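Local coordinates for LRR receptor-like serine/threonine-protein kinase RGI3 (Arabidopsis thaliana, PDB 5HZ0) that acts as a cell-surface receptor for RGF peptide hormones, which maintain the root stem cell niche, and pairs with SERK co-receptors once the peptide is bound, at residues G292-E297 with E317-M322; E369-R374 with F389-I394; V592-S597 with R612-S617. The protein carries 5 engineered substitutions. One frame throughout, in Å; residues are numbered along the deposited sequence.

Running from the N terminus, this chain is the extracellular leucine-rich-repeat solenoid of the receptor, and its three contacts close one after another, with none nested or crossed. Interaction 1 closes a loop around strands 306-308 and 315-316, setting 292-297 against 317-322 in the following repeat. Interaction 2 does the same around strand 378-380, joining 369-374 to 389-394 beside a glycan; its centre lies about 23 Å from that of interaction 1, and the two do not touch. Interaction 3, centred about 50 Å from interaction 2, closes the loop holding strand 604-605 and most of helix 609-613. It brings the last parallel strand, 593-595, against the segment that links helices 609-613 and 616-620.

Interaction 1: residues G292-E297 with E317-M322; sequences GTIPEE and EIPSLM
Ile-294 meets the ring of Pro-319 crosswise, the two side chains standing at about a right angle. Its CG1 branch lies beside the backbone N (chi1 -41°), and with chi2 extended the terminal CD1 reaches over to Pro-319 CD at 4.0 Å. Ile-294 CB is nearly as close to the same carbon, at 4.1 Å, so Pro-319 CD sits across the branch, near CB and CD1 alike. Ile-309 touches Ile-294 as well. Both segments carry the Ile-Pro of the plant-type leucine-rich repeat, 24 residues apart, and here the isoleucine of one repeat packs on the proline of the next. Gly-292, at backbone angles where a side chain would be jammed against the preceding carbonyl, hydrogen-bonds to Thr-315 just ahead of the second segment, but no hydrogen bond joins the two segments themselves. On the exposed side Glu-296 does something different. Its chain bends at chi2 (-145°) and runs past Pro-319 in the opposite direction, bringing carboxylate atom OE1 into van der Waals contact with Pro-319 CB at 3.8 Å. The same oxygen lies 3.8 Å from Leu-321 CD1, with the leucine branch crossing it.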
loop_
_atom_site.group_PDB
_atom_site.type_symbol
_atom_site.label_atom_id
_atom_site.label_comp_id
_atom_site.label_asym_id
_atom_site.label_seq_id
_atom_site.Cartn_x
_atom_site.Cartn_y
_atom_site.Cartn_z
ATOM N N GLY A 292 -20.242 4.127 16.277
ATOM C CA GLY A 292 -20.885 2.967 16.872
ATOM C C GLY A 292 -19.850 1.981 17.396
ATOM O O GLY A 292 -18.658 2.295 17.447
ATOM N N THR A 293 -20.300 0.781 17.763
ATOM C CA THR A 293 -19.415 -0.295 18.229
ATOM C C THR A 293 -19.419 -1.411 17.198
ATOM O O THR A 293 -20.364 -1.536 16.429
ATOM C CB THR A 293 -19.921 -0.931 19.534
ATOM O OG1 THR A 293 -21.178 -1.576 19.288
ATOM C CG2 THR A 293 -20.095 0.092 20.643
ATOM N N ILE A 294 -18.372 -2.227 17.164
ATOM C CA ILE A 294 -18.427 -3.407 16.322
ATOM C C ILE A 294 -19.579 -4.250 16.848
ATOM O O ILE A 294 -19.592 -4.606 18.023
ATOM C CB ILE A 294 -17.149 -4.229 16.380
ATOM C CG1 ILE A 294 -15.925 -3.321 16.389
ATOM C CG2 ILE A 294 -17.108 -5.203 15.195
ATOM C CD1 ILE A 294 -14.634 -4.048 16.533
ATOM N N PRO A 295 -20.586 -4.501 16.000
ATOM C CA PRO A 295 -21.750 -5.269 16.465
ATOM C C PRO A 295 -21.415 -6.754 16.618
ATOM O O PRO A 295 -20.714 -7.315 15.782
ATOM C CB PRO A 295 -22.784 -5.047 15.349
ATOM C CG PRO A 295 -21.968 -4.729 14.124
ATOM C CD PRO A 295 -20.777 -3.959 14.640
ATOM N N GLU A 296 -21.920 -7.382 17.670
ATOM C CA GLU A 296 -21.601 -8.779 17.935
ATOM C C GLU A 296 -22.061 -9.704 16.827
ATOM O O GLU A 296 -21.460 -10.747 16.607
ATOM C CB GLU A 296 -22.186 -9.228 19.266
ATOM C CG GLU A 296 -21.541 -8.530 20.431
ATOM C CD GLU A 296 -21.412 -9.418 21.623
ATOM O OE1 GLU A 296 -20.334 -10.035 21.792
ATOM O OE2 GLU A 296 -22.395 -9.502 22.384
ATOM N N GLU A 297 -23.106 -9.299 16.115
ATOM C CA GLU A 297 -23.675 -10.131 15.069
ATOM C C GLU A 297 -22.696 -10.361 13.928
ATOM O O GLU A 297 -22.826 -11.334 13.189
ATOM C CB GLU A 297 -25.007 -9.560 14.575
ATOM C CG GLU A 297 -25.317 -8.218 15.184
ATOM C CD GLU A 297 -26.399 -8.289 16.235
ATOM O OE1 GLU A 297 -27.423 -8.946 15.979
ATOM O OE2 GLU A 297 -26.226 -7.677 17.308
ATOM N N GLU A 317 -15.755 -1.767 22.927
ATOM C CA GLU A 317 -14.796 -2.844 23.106
ATOM C C GLU A 317 -14.815 -3.826 21.940
ATOM O O GLU A 317 -15.851 -4.044 21.318
ATOM C CB GLU A 317 -15.083 -3.613 24.391
ATOM C CG GLU A 317 -14.929 -2.810 25.662
ATOM C CD GLU A 317 -14.757 -3.712 26.869
ATOM O OE1 GLU A 317 -15.110 -3.301 27.992
ATOM O OE2 GLU A 317 -14.255 -4.842 26.687
ATOM N N ILE A 318 -13.659 -4.414 21.644
ATOM C CA ILE A 318 -13.584 -5.506 20.689
ATOM C C ILE A 318 -14.312 -6.696 21.282
ATOM O O ILE A 318 -13.991 -7.135 22.386
ATOM C CB ILE A 318 -12.133 -5.892 20.415
ATOM C CG1 ILE A 318 -11.354 -4.663 19.928
ATOM C CG2 ILE A 318 -12.070 -7.046 19.401
ATOM C CD1 ILE A 318 -9.858 -4.796 20.080
ATOM N N PRO A 319 -15.317 -7.210 20.570
ATOM C CA PRO A 319 -16.133 -8.293 21.139
ATOM C C PRO A 319 -15.357 -9.613 21.304
ATOM O O PRO A 319 -14.588 -9.989 20.425
ATOM C CB PRO A 319 -17.272 -8.454 20.120
ATOM C CG PRO A 319 -16.750 -7.848 18.843
ATOM C CD PRO A 319 -15.813 -6.750 19.261
ATOM N N SER A 320 -15.573 -10.310 22.416
ATOM C CA SER A 320 -14.905 -11.595 22.652
ATOM C C SER A 320 -15.398 -12.687 21.703
ATOM O O SER A 320 -14.627 -13.574 21.321
ATOM C CB SER A 320 -15.096 -12.017 24.091
ATOM O OG SER A 320 -16.464 -11.903 24.422
ATOM N N LEU A 321 -16.654 -12.584 21.260
ATOM C CA LEU A 321 -17.233 -13.569 20.329
ATOM C C LEU A 321 -16.497 -13.613 18.995
ATOM O O LEU A 321 -16.829 -14.385 18.102
ATOM C CB LEU A 321 -18.737 -13.375 20.124
ATOM C CG LEU A 321 -19.569 -13.894 21.298
ATOM C CD1 LEU A 321 -21.067 -13.704 21.067
ATOM C CD2 LEU A 321 -19.233 -15.340 21.576
ATOM N N MET A 322 -15.511 -12.743 18.868
ATOM C CA MET A 322 -14.572 -12.778 17.765
ATOM C C MET A 322 -13.934 -14.162 17.613
ATOM O O MET A 322 -13.474 -14.526 16.525
ATOM C CB MET A 322 -13.484 -11.742 18.016
ATOM C CG MET A 322 -12.938 -11.144 16.767
ATOM S SD MET A 322 -13.440 -9.440 16.448
ATOM C CE MET A 322 -12.490 -9.259 14.952
#

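Interaction 2: residues E369-R374 with F389-I394; sequences EIFGLR and FIPPDI. With NAG (2-acetamido-2-deoxy-beta-D-glucopyranose), chain C.
The ring of Phe-371 takes Ile-394 over one face, with CB about 4.0 Å above the plane and displaced toward the rim. The backbone takes part too: Ile-394 CA makes an off-centre CH-pi contact, 4.1 Å from the centroid of the Phe-371 ring and 29° from its normal. The two side chains run side by side in the same direction, because CG1 of Ile-394 is anti to its own nitrogen (chi1 -168°) and so follows the ring along its CD1-CE1 side. Pro-391 comes in obliquely from another direction, its CD 3.8 Å from Phe-371 CE2. Leu-379, on the intervening strand 378-380, also touches the phenylalanine, so the ring ties a 3-10 turn of one leucine-rich repeat to Pro-391 and the 3-10 segment after it in the next, and to the strand between them. Replacing Phe-371 with an alanine would probably leave a gap under Ile-394 and beside Pro-391, where both would lose the surface they rest on. Next to this apolar patch, Asp-393 faces a glycan carried by the protein, probably on Asn-396. Asp-393 OD2 accepts an almost straight hydrogen bond from the acetamido N2 of that N-acetylglucosamine, 2.6 Å long with an angle of 168°. The acetamido methyl C8 lies 3.6 Å from Glu-369 CA, so the sugar bridges both segments. The amide N-H at OD2, with a long and weak ion pair from OD1 to Lys-368, would favour a charged carboxylate, which probably helps to hold the acetamido group in place.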
loop_
_atom_site.group_PDB
_atom_site.type_symbol
_atom_site.label_atom_id
_atom_site.label_comp_id
_atom_site.label_asym_id
_atom_site.label_seq_id
_atom_site.Cartn_x
_atom_site.Cartn_y
_atom_site.Cartn_z
ATOM N N GLU A 369 -2.187 -15.115 25.106
ATOM C CA GLU A 369 -2.666 -16.083 24.136
ATOM C C GLU A 369 -2.457 -15.618 22.702
ATOM O O GLU A 369 -2.284 -16.424 21.805
ATOM C CB GLU A 369 -4.139 -16.453 24.402
ATOM C CG GLU A 369 -4.390 -17.089 25.771
ATOM C CD GLU A 369 -4.687 -16.066 26.872
ATOM O OE1 GLU A 369 -4.261 -14.890 26.755
ATOM O OE2 GLU A 369 -5.362 -16.438 27.860
ATOM N N ILE A 370 -2.447 -14.317 22.485
ATOM C CA ILE A 370 -2.267 -13.804 21.136
ATOM C C ILE A 370 -0.904 -14.207 20.569
ATOM O O ILE A 370 -0.742 -14.354 19.360
ATOM C CB ILE A 370 -2.495 -12.278 21.081
ATOM C CG1 ILE A 370 -3.625 -11.956 20.106
ATOM C CG2 ILE A 370 -1.233 -11.538 20.689
ATOM C CD1 ILE A 370 -4.993 -12.406 20.576
ATOM N N PHE A 371 0.062 -14.427 21.454
ATOM C CA PHE A 371 1.406 -14.816 21.031
ATOM C C PHE A 371 1.483 -16.324 20.730
ATOM O O PHE A 371 2.503 -16.833 20.257
ATOM C CB PHE A 371 2.441 -14.406 22.089
ATOM C CG PHE A 371 2.692 -12.912 22.160
ATOM C CD1 PHE A 371 3.420 -12.264 21.164
ATOM C CD2 PHE A 371 2.225 -12.163 23.227
ATOM C CE1 PHE A 371 3.667 -10.903 21.228
ATOM C CE2 PHE A 371 2.474 -10.793 23.295
ATOM C CZ PHE A 371 3.193 -10.167 22.293
ATOM N N GLY A 372 0.393 -17.034 21.002
ATOM C CA GLY A 372 0.303 -18.444 20.667
ATOM C C GLY A 372 -0.020 -18.676 19.198
ATOM O O GLY A 372 0.008 -19.813 18.723
ATOM N N LEU A 373 -0.333 -17.607 18.466
ATOM C CA LEU A 373 -0.643 -17.764 17.051
ATOM C C LEU A 373 0.631 -18.128 16.276
ATOM O O LEU A 373 1.642 -17.420 16.341
ATOM C CB LEU A 373 -1.334 -16.515 16.497
ATOM C CG LEU A 373 -2.645 -16.160 17.223
ATOM C CD1 LEU A 373 -3.121 -14.751 16.906
ATOM C CD2 LEU A 373 -3.732 -17.154 16.891
ATOM N N ARG A 374 0.587 -19.264 15.579
ATOM C CA ARG A 374 1.775 -19.795 14.916
ATOM C C ARG A 374 1.920 -19.206 13.522
ATOM O O ARG A 374 2.977 -19.300 12.896
ATOM C CB ARG A 374 1.738 -21.333 14.877
ATOM C CG ARG A 374 1.994 -21.992 16.242
ATOM C CD ARG A 374 1.836 -23.521 16.227
ATOM N NE ARG A 374 2.479 -24.148 15.074
ATOM C CZ ARG A 374 1.819 -24.656 14.037
ATOM N NH1 ARG A 374 0.493 -24.621 14.013
ATOM N NH2 ARG A 374 2.481 -25.198 13.026
ATOM N N PHE A 389 3.456 -6.371 31.601
ATOM C CA PHE A 389 4.672 -6.960 31.050
ATOM C C PHE A 389 4.443 -7.411 29.632
ATOM O O PHE A 389 3.312 -7.687 29.238
ATOM C CB PHE A 389 5.099 -8.193 31.853
ATOM C CG PHE A 389 5.481 -7.901 33.274
ATOM C CD1 PHE A 389 6.191 -6.743 33.596
ATOM C CD2 PHE A 389 5.120 -8.779 34.294
ATOM C CE1 PHE A 389 6.549 -6.467 34.922
ATOM C CE2 PHE A 389 5.466 -8.521 35.616
ATOM C CZ PHE A 389 6.189 -7.363 35.933
ATOM N N ILE A 390 5.519 -7.473 28.860
ATOM C CA ILE A 390 5.510 -8.250 27.635
ATOM C C ILE A 390 5.648 -9.689 28.081
ATOM O O ILE A 390 6.660 -10.060 28.673
ATOM C CB ILE A 390 6.697 -7.923 26.736
ATOM C CG1 ILE A 390 6.638 -6.457 26.284
ATOM C CG2 ILE A 390 6.723 -8.865 25.543
ATOM C CD1 ILE A 390 7.909 -5.961 25.588
ATOM N N PRO A 391 4.626 -10.508 27.799
ATOM C CA PRO A 391 4.549 -11.907 28.255
ATOM C C PRO A 391 5.761 -12.707 27.798
ATOM O O PRO A 391 6.268 -12.472 26.702
ATOM C CB PRO A 391 3.287 -12.425 27.569
ATOM C CG PRO A 391 2.476 -11.153 27.205
ATOM C CD PRO A 391 3.508 -10.132 26.907
ATOM N N PRO A 392 6.255 -13.624 28.642
ATOM C CA PRO A 392 7.317 -14.524 28.156
ATOM C C PRO A 392 6.816 -15.373 26.983
ATOM O O PRO A 392 7.580 -15.702 26.070
ATOM C CB PRO A 392 7.657 -15.389 29.380
ATOM C CG PRO A 392 6.542 -15.168 30.352
ATOM C CD PRO A 392 5.949 -13.821 30.066
ATOM N N ASP A 393 5.513 -15.637 26.941
ATOM C CA ASP A 393 4.953 -16.439 25.850
ATOM C C ASP A 393 5.228 -15.853 24.480
ATOM O O ASP A 393 4.923 -16.505 23.483
ATOM C CB ASP A 393 3.454 -16.627 26.003
ATOM C CG ASP A 393 3.072 -17.043 27.393
ATOM O OD1 ASP A 393 3.280 -16.210 28.311
ATOM O OD2 ASP A 393 2.567 -18.183 27.560
ATOM N N ILE A 394 5.760 -14.622 24.433
ATOM C CA ILE A 394 6.149 -13.988 23.173
ATOM C C ILE A 394 7.079 -14.902 22.373
ATOM O O ILE A 394 7.085 -14.863 21.145
ATOM C CB ILE A 394 6.801 -12.577 23.386
ATOM C CG1 ILE A 394 6.935 -11.822 22.061
ATOM C CG2 ILE A 394 8.172 -12.678 24.039
ATOM C CD1 ILE A 394 7.830 -10.615 22.151
HETATM C C1 NAG C . 3.950 -20.931 25.067
HETATM C C2 NAG C . 2.535 -21.099 25.618
HETATM C C3 NAG C . 2.525 -21.687 27.026
HETATM C C4 NAG C . 3.374 -22.954 27.042
HETATM C C5 NAG C . 4.771 -22.593 26.546
HETATM C C6 NAG C . 5.741 -23.767 26.661
HETATM C C7 NAG C . 0.825 -19.601 24.790
HETATM C C8 NAG C . 0.087 -18.303 24.959
HETATM N N2 NAG C . 1.833 -19.832 25.623
HETATM O O3 NAG C . 1.191 -21.924 27.446
HETATM O O4 NAG C . 3.460 -23.510 28.337
HETATM O O5 NAG C . 4.708 -22.116 25.216
HETATM O O6 NAG C . 5.069 -24.984 26.407
HETATM O O7 NAG C . 0.499 -20.387 23.908
#

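Interaction 3: residues V592-S597 with R612-S617; sequences VSLNIS and RRLPLS. With NAG (2-acetamido-2-deoxy-beta-D-glucopyranose), chain E.
The closest approach of Leu-614 to strand 593-595 is to a backbone atom: methyl CD2 lies 3.6 Å from the carbonyl oxygen of Leu-594, so an apolar group covers a peptide oxygen on the last of the parallel strands. The same methyl packs on Leu-594 CB at 4.0 Å. Leu-614 gets there with CG anti to its own carbonyl carbon (chi1 -66°) and chi2 fully extended, while its second methyl, CD1, only grazes Ile-596 CG1 at 4.5 Å. Toward the start of the strand, Arg-613 lays one face of its guanidinium near Val-592 O, off-centre and not hydrogen-bonded, but this side chain is poorly ordered. The arrangement is the C-terminal end of the leucine-rich-repeat solenoid: one side of the strand pairs with 570-572, and the connection between helices 609-613 and 616-620 passes over it. Asn-595, whose CB points away from 612-617, carries an N-linked N-acetylglucosamine through a covalent bond from ND2 to C1. Its OD1 takes two donors, both in the carbonyl plane: Ser-597 N at 3.3 Å, which makes an Asx turn, and Ser-597 OG at 3.1 Å, on a lone pair. The serine of the Asn-Ile-Ser glycosylation sequence thus probably helps to fix the amide's rotation and the sugar's direction, with Asp-572 also bonded to the sugar, whereas the contact between the segments is largely aliphatic, without a hydrogen bond across it.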
loop_
_atom_site.group_PDB
_atom_site.type_symbol
_atom_site.label_atom_id
_atom_site.label_comp_id
_atom_site.label_asym_id
_atom_site.label_seq_id
_atom_site.Cartn_x
_atom_site.Cartn_y
_atom_site.Cartn_z
ATOM N N VAL A 592 26.030 20.745 5.087
ATOM C CA VAL A 592 24.833 21.567 4.989
ATOM C C VAL A 592 24.649 22.288 6.304
ATOM O O VAL A 592 24.529 23.505 6.352
ATOM C CB VAL A 592 23.586 20.690 4.712
ATOM C CG1 VAL A 592 22.317 21.533 4.757
ATOM C CG2 VAL A 592 23.729 19.947 3.375
ATOM N N SER A 593 24.547 21.502 7.369
ATOM C CA SER A 593 24.400 22.034 8.711
ATOM C C SER A 593 25.623 21.717 9.576
ATOM O O SER A 593 26.089 20.573 9.634
ATOM C CB SER A 593 23.129 21.477 9.354
ATOM O OG SER A 593 22.951 22.006 10.651
ATOM N N LEU A 594 26.129 22.740 10.251
ATOM C CA LEU A 594 27.296 22.620 11.116
ATOM C C LEU A 594 26.990 23.298 12.435
ATOM O O LEU A 594 26.654 24.469 12.438
ATOM C CB LEU A 594 28.510 23.298 10.476
ATOM C CG LEU A 594 29.768 23.305 11.354
ATOM C CD1 LEU A 594 30.117 21.890 11.794
ATOM C CD2 LEU A 594 30.970 23.963 10.653
ATOM N N ASN A 595 27.068 22.570 13.546
ATOM C CA ASN A 595 26.909 23.198 14.847
ATOM C C ASN A 595 28.177 22.977 15.689
ATOM O O ASN A 595 28.449 21.853 16.147
ATOM C CB ASN A 595 25.654 22.654 15.535
ATOM C CG ASN A 595 25.241 23.465 16.750
ATOM O OD1 ASN A 595 26.059 24.190 17.314
ATOM N ND2 ASN A 595 23.967 23.335 17.185
ATOM N N ILE A 596 28.967 24.053 15.821
ATOM C CA ILE A 596 30.196 24.107 16.632
ATOM C C ILE A 596 30.119 24.872 17.970
ATOM O O ILE A 596 31.137 25.077 18.630
ATOM C CB ILE A 596 31.439 24.550 15.813
ATOM C CG1 ILE A 596 31.154 25.827 14.995
ATOM C CG2 ILE A 596 31.898 23.434 14.886
ATOM C CD1 ILE A 596 30.902 27.061 15.799
ATOM N N SER A 597 28.933 25.344 18.321
ATOM C CA SER A 597 28.738 26.233 19.460
ATOM C C SER A 597 29.044 25.603 20.813
ATOM O O SER A 597 29.116 24.391 20.945
ATOM C CB SER A 597 27.309 26.772 19.464
ATOM O OG SER A 597 26.397 25.793 19.923
ATOM N N ARG A 612 29.845 32.124 6.584
ATOM C CA ARG A 612 29.007 33.301 6.783
ATOM C C ARG A 612 27.589 32.965 7.274
ATOM O O ARG A 612 27.005 33.751 8.028
ATOM C CB ARG A 612 28.937 34.137 5.509
ATOM C CG ARG A 612 28.434 35.542 5.719
ATOM C CD ARG A 612 29.489 36.401 6.408
ATOM N NE ARG A 612 29.668 37.680 5.723
ATOM C CZ ARG A 612 28.951 38.774 5.973
ATOM N NH1 ARG A 612 28.002 38.748 6.903
ATOM N NH2 ARG A 612 29.182 39.897 5.296
ATOM N N ARG A 613 27.025 31.830 6.840
ATOM C CA ARG A 613 25.721 31.397 7.388
ATOM C C ARG A 613 25.739 30.932 8.867
ATOM O O ARG A 613 24.682 30.845 9.495
ATOM C CB ARG A 613 24.955 30.432 6.436
ATOM C CG ARG A 613 24.592 29.046 7.016
ATOM C CD ARG A 613 23.748 28.227 6.067
ATOM N NE ARG A 613 24.272 27.889 4.719
ATOM C CZ ARG A 613 25.482 27.363 4.446
ATOM N NH1 ARG A 613 25.812 27.106 3.172
ATOM N NH2 ARG A 613 26.395 27.174 5.417
ATOM N N LEU A 614 26.920 30.689 9.440
ATOM C CA LEU A 614 26.980 30.273 10.848
ATOM C C LEU A 614 26.551 31.424 11.753
ATOM O O LEU A 614 27.120 32.521 11.690
ATOM C CB LEU A 614 28.375 29.794 11.273
ATOM C CG LEU A 614 29.047 28.539 10.713
ATOM C CD1 LEU A 614 30.410 28.360 11.360
ATOM C CD2 LEU A 614 28.209 27.274 10.903
ATOM N N PRO A 615 25.541 31.176 12.597
ATOM C CA PRO A 615 25.025 32.197 13.521
ATOM C C PRO A 615 26.145 32.795 14.373
ATOM O O PRO A 615 27.008 32.059 14.830
ATOM C CB PRO A 615 24.027 31.424 14.395
ATOM C CG PRO A 615 24.290 29.926 14.108
ATOM C CD PRO A 615 24.875 29.863 12.743
ATOM N N LEU A 616 26.146 34.112 14.561
ATOM C CA LEU A 616 27.234 34.779 15.281
ATOM C C LEU A 616 27.248 34.412 16.767
ATOM O O LEU A 616 28.287 34.453 17.419
ATOM C CB LEU A 616 27.164 36.303 15.082
ATOM C CG LEU A 616 28.235 37.234 15.673
ATOM C CD1 LEU A 616 29.652 36.719 15.463
ATOM C CD2 LEU A 616 28.100 38.632 15.077
ATOM N N SER A 617 26.088 34.049 17.297
ATOM C CA SER A 617 26.014 33.578 18.673
ATOM C C SER A 617 26.773 32.254 18.833
ATOM O O SER A 617 27.331 31.978 19.895
ATOM C CB SER A 617 24.558 33.425 19.098
ATOM O OG SER A 617 23.794 32.867 18.041
HETATM C C1 NAG E . 23.081 22.486 16.420
HETATM C C2 NAG E . 21.944 22.152 17.396
HETATM C C3 NAG E . 20.753 21.456 16.727
HETATM C C4 NAG E . 20.352 22.135 15.422
HETATM C C5 NAG E . 21.596 22.374 14.566
HETATM C C6 NAG E . 21.299 23.158 13.297
HETATM C C7 NAG E . 22.073 21.512 19.740
HETATM C C8 NAG E . 22.753 20.656 20.771
HETATM N N2 NAG E . 22.457 21.334 18.481
HETATM O O3 NAG E . 19.651 21.551 17.586
HETATM O O4 NAG E . 19.341 21.381 14.772
HETATM O O5 NAG E . 22.537 23.136 15.299
HETATM O O6 NAG E . 20.908 24.473 13.645
HETATM O O7 NAG E . 21.191 22.312 20.051
#